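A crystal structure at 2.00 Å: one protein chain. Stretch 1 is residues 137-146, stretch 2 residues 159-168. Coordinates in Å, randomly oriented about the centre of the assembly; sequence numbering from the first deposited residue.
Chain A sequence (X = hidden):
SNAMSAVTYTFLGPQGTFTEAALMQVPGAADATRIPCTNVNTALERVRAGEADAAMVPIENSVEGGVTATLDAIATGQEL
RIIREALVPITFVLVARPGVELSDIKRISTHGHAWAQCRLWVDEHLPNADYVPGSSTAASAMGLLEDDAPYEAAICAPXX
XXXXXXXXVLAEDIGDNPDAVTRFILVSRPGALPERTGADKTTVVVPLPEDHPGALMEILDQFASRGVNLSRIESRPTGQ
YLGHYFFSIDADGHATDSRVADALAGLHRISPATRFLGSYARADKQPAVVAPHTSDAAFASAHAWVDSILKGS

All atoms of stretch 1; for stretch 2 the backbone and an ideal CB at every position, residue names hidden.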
# COMPACT_ATOMS: atom_id res chain seq x y z
N THR A 137 10.26 -38.93 -21.89
CA THR A 137 11.41 -39.77 -21.60
C THR A 137 11.05 -41.25 -21.76
O THR A 137 11.82 -42.02 -22.35
CB THR A 137 12.06 -39.51 -20.19
OG1 THR A 137 11.18 -39.92 -19.13
CG2 THR A 137 12.43 -38.02 -20.02
N ALA A 138 9.88 -41.63 -21.25
CA ALA A 138 9.39 -43.01 -21.32
C ALA A 138 9.23 -43.50 -22.76
O ALA A 138 9.72 -44.58 -23.08
CB ALA A 138 8.08 -43.17 -20.54
N ALA A 139 8.57 -42.72 -23.61
CA ALA A 139 8.41 -43.09 -25.03
C ALA A 139 9.76 -43.24 -25.73
O ALA A 139 9.95 -44.16 -26.53
CB ALA A 139 7.53 -42.08 -25.77
N SER A 140 10.69 -42.34 -25.41
CA SER A 140 12.03 -42.41 -25.96
C SER A 140 12.68 -43.73 -25.57
O SER A 140 13.27 -44.40 -26.43
CB SER A 140 12.88 -41.23 -25.47
OG SER A 140 12.49 -40.05 -26.14
N ALA A 141 12.57 -44.09 -24.29
CA ALA A 141 13.09 -45.35 -23.80
C ALA A 141 12.43 -46.55 -24.48
O ALA A 141 13.14 -47.45 -24.95
CB ALA A 141 12.96 -45.44 -22.26
N MSE A 142 11.09 -46.57 -24.51
CA MSE A 142 10.31 -47.67 -25.11
C MSE A 142 10.54 -47.85 -26.61
O MSE A 142 10.43 -48.96 -27.13
CB MSE A 142 8.81 -47.50 -24.82
CG MSE A 142 8.45 -47.55 -23.33
SE MSE A 142 9.01 -49.20 -22.40
CE MSE A 142 7.52 -50.34 -22.93
N GLY A 143 10.85 -46.75 -27.29
CA GLY A 143 11.17 -46.78 -28.72
C GLY A 143 12.36 -47.67 -29.04
O GLY A 143 12.43 -48.25 -30.12
N LEU A 144 13.29 -47.80 -28.09
CA LEU A 144 14.46 -48.68 -28.23
C LEU A 144 14.13 -50.18 -28.31
O LEU A 144 14.97 -50.97 -28.76
CB LEU A 144 15.45 -48.44 -27.09
CG LEU A 144 16.13 -47.07 -26.99
CD1 LEU A 144 16.76 -46.91 -25.61
CD2 LEU A 144 17.16 -46.87 -28.09
N LEU A 145 12.93 -50.58 -27.89
CA LEU A 145 12.55 -52.00 -27.90
C LEU A 145 11.98 -52.42 -29.25
O LEU A 145 11.63 -53.58 -29.46
CB LEU A 145 11.56 -52.32 -26.77
CG LEU A 145 12.05 -52.12 -25.33
CD1 LEU A 145 10.88 -52.05 -24.35
CD2 LEU A 145 13.05 -53.19 -24.92
N GLU A 146 11.91 -51.45 -30.17
CA GLU A 146 11.35 -51.65 -31.50
C GLU A 146 12.46 -52.00 -32.49
O GLU A 146 13.64 -51.76 -32.22
CB GLU A 146 10.64 -50.37 -31.95
CG GLU A 146 9.37 -50.60 -32.75
CD GLU A 146 8.30 -51.30 -31.93
OE1 GLU A 146 7.56 -52.13 -32.50
OE2 GLU A 146 8.21 -51.02 -30.71
N UNK A 159 13.29 -45.51 -12.98
CA UNK A 159 12.08 -46.35 -12.93
C UNK A 159 11.98 -47.28 -14.15
O UNK A 159 11.92 -48.50 -14.00
CB UNK A 159 10.83 -45.47 -12.85
N UNK A 160 11.97 -46.69 -15.35
CA UNK A 160 11.71 -47.46 -16.56
C UNK A 160 12.87 -48.41 -16.92
O UNK A 160 12.64 -49.49 -17.50
CB UNK A 160 11.44 -46.50 -17.72
N UNK A 161 14.09 -48.03 -16.55
CA UNK A 161 15.23 -48.91 -16.72
C UNK A 161 15.06 -50.15 -15.84
O UNK A 161 15.23 -51.26 -16.32
CB UNK A 161 16.53 -48.18 -16.38
N UNK A 162 14.69 -49.96 -14.57
CA UNK A 162 14.47 -51.07 -13.64
C UNK A 162 13.33 -52.01 -14.05
O UNK A 162 13.30 -53.17 -13.66
CB UNK A 162 14.18 -50.51 -12.25
N UNK A 163 12.38 -51.50 -14.84
CA UNK A 163 11.20 -52.29 -15.19
C UNK A 163 11.33 -53.02 -16.53
O UNK A 163 10.70 -54.07 -16.72
CB UNK A 163 9.97 -51.38 -15.23
N UNK A 164 12.13 -52.49 -17.44
CA UNK A 164 12.29 -53.07 -18.78
C UNK A 164 13.58 -53.89 -18.91
O UNK A 164 14.68 -53.32 -18.90
CB UNK A 164 12.28 -51.96 -19.83
N UNK A 165 13.44 -55.23 -19.06
CA UNK A 165 14.61 -56.11 -19.19
C UNK A 165 15.48 -55.77 -20.41
O UNK A 165 16.71 -55.83 -20.34
CB UNK A 165 14.15 -57.57 -19.28
N UNK A 166 14.83 -55.38 -21.50
CA UNK A 166 15.51 -55.03 -22.74
C UNK A 166 16.26 -53.71 -22.67
O UNK A 166 16.91 -53.30 -23.64
CB UNK A 166 14.49 -54.97 -23.88
N UNK A 167 16.17 -53.02 -21.54
CA UNK A 167 16.88 -51.75 -21.39
C UNK A 167 18.04 -51.89 -20.42
O UNK A 167 17.88 -52.33 -19.28
CB UNK A 167 15.93 -50.65 -20.91
N UNK A 168 19.21 -51.52 -20.90
CA UNK A 168 20.44 -51.59 -20.14
C UNK A 168 20.89 -50.18 -19.80
O UNK A 168 20.84 -49.30 -20.66
CB UNK A 168 21.52 -52.34 -20.91

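Position 159 lies in a helix, with its CB out of reach of stretch 1, so many helix-compatible side chains would serve; the deposited residue is Leu 159, which touches nothing in stretch 1.

Position 160 is different. Its CA-to-CB bond points toward stretch 1, and the ideal CB sits 4.9 Å from Ala 141 CB and 5.4 Å from Ala 138 CA. The small alanines leave room between the helices, and the surroundings offer methyl groups and the selenium of Met 142. A medium-sized apolar residue such as valine, leucine, isoleucine or methionine would suit. It is Ile 160: CG2 lies 4.0 Å from Ala 141 CB, while CD1 lies 3.9 Å from Ala 138 CB and 3.8 Å from Met 142 SE, so the branched side chain spreads over all three neighbours.

Positions 161, 162 and 163 have nothing of stretch 1 within 5.5 Å of their ideal CB atoms, so stretch 1 places no demand on them and a wide range of side chains would serve. They are Ala 161, Ala 162 and Glu 163, none in contact.

At 164 the backbone leaves helical angles (-101°/112°), yet CB points toward stretch 1, 4.7 Å from Leu 145 CD1 and 5.0 Å from Met 142 SE. A flexible chain with an aliphatic stem could lie along these groups; leucine, methionine, glutamine or lysine are all plausible. Gln 164 packs its CG 3.7 Å from Met 142 SE, and its OE1 approaches Leu 145 CD1 at 3.8 Å. These are packing contacts, as no hydrogen bond crosses between the stretches.

Position 165 follows as the second residue of a type I turn. Its phi of -60° suits proline, among others, and its CB points sideways. Pro 165 makes no contact.

At 166 an ideal CB would fall 2.5 Å from Leu 145 CD2, a clash, so with stretch 1 as it stands glycine is strongly favoured even though phi and psi (-72°/-2°) are open to any residue. Gly 166 CA rests 3.8 Å from Leu 145 CD2.

Position 167 closes the turn, its N donating a hydrogen bond to the O of Gln 164 at 3.0 Å. CB points toward stretch 1 but has nothing within 5.5 Å, leaving space for an apolar side chain, such as leucine, isoleucine or methionine, to reach Leu 144, Leu 145 and Ala 141. Leu 167 fills it: CD1 is 3.9 Å from Ala 141 CB, and CD2 is 3.9 Å from Leu 144 CD1 and 3.5 Å from Ala 141 O.

Position 168, extended and out of reach, is unconstrained here; it is Asn 168.

Stretch 2 159-168: LIAAEQPGLN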
# COMPACT_ATOMS: atom_id res chain seq x y z
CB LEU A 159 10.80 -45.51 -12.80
CG LEU A 159 9.46 -46.28 -12.91
CD1 LEU A 159 9.35 -47.43 -11.90
CD2 LEU A 159 8.24 -45.36 -12.79
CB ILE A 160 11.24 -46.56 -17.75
CG1 ILE A 160 10.55 -47.41 -18.83
CG2 ILE A 160 12.39 -45.69 -18.29
CD1 ILE A 160 9.48 -46.69 -19.59
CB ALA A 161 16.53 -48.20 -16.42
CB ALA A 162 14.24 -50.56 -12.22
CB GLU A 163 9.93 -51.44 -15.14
CG GLU A 163 9.55 -50.98 -13.73
CD GLU A 163 8.23 -50.23 -13.68
OE1 GLU A 163 8.05 -49.27 -14.47
OE2 GLU A 163 7.37 -50.58 -12.84
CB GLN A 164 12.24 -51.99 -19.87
CG GLN A 164 10.93 -51.20 -19.94
CD GLN A 164 9.69 -52.08 -20.13
OE1 GLN A 164 9.71 -53.04 -20.90
NE2 GLN A 164 8.61 -51.74 -19.44
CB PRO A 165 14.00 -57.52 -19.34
CG PRO A 165 12.57 -57.38 -18.90
CD PRO A 165 12.17 -55.97 -19.19
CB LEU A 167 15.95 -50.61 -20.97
CG LEU A 167 14.77 -50.14 -21.85
CD1 LEU A 167 14.01 -49.03 -21.13
CD2 LEU A 167 15.20 -49.66 -23.25
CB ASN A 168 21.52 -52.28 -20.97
CG ASN A 168 22.80 -52.49 -20.19
OD1 ASN A 168 22.77 -53.07 -19.11
ND2 ASN A 168 23.92 -52.02 -20.74
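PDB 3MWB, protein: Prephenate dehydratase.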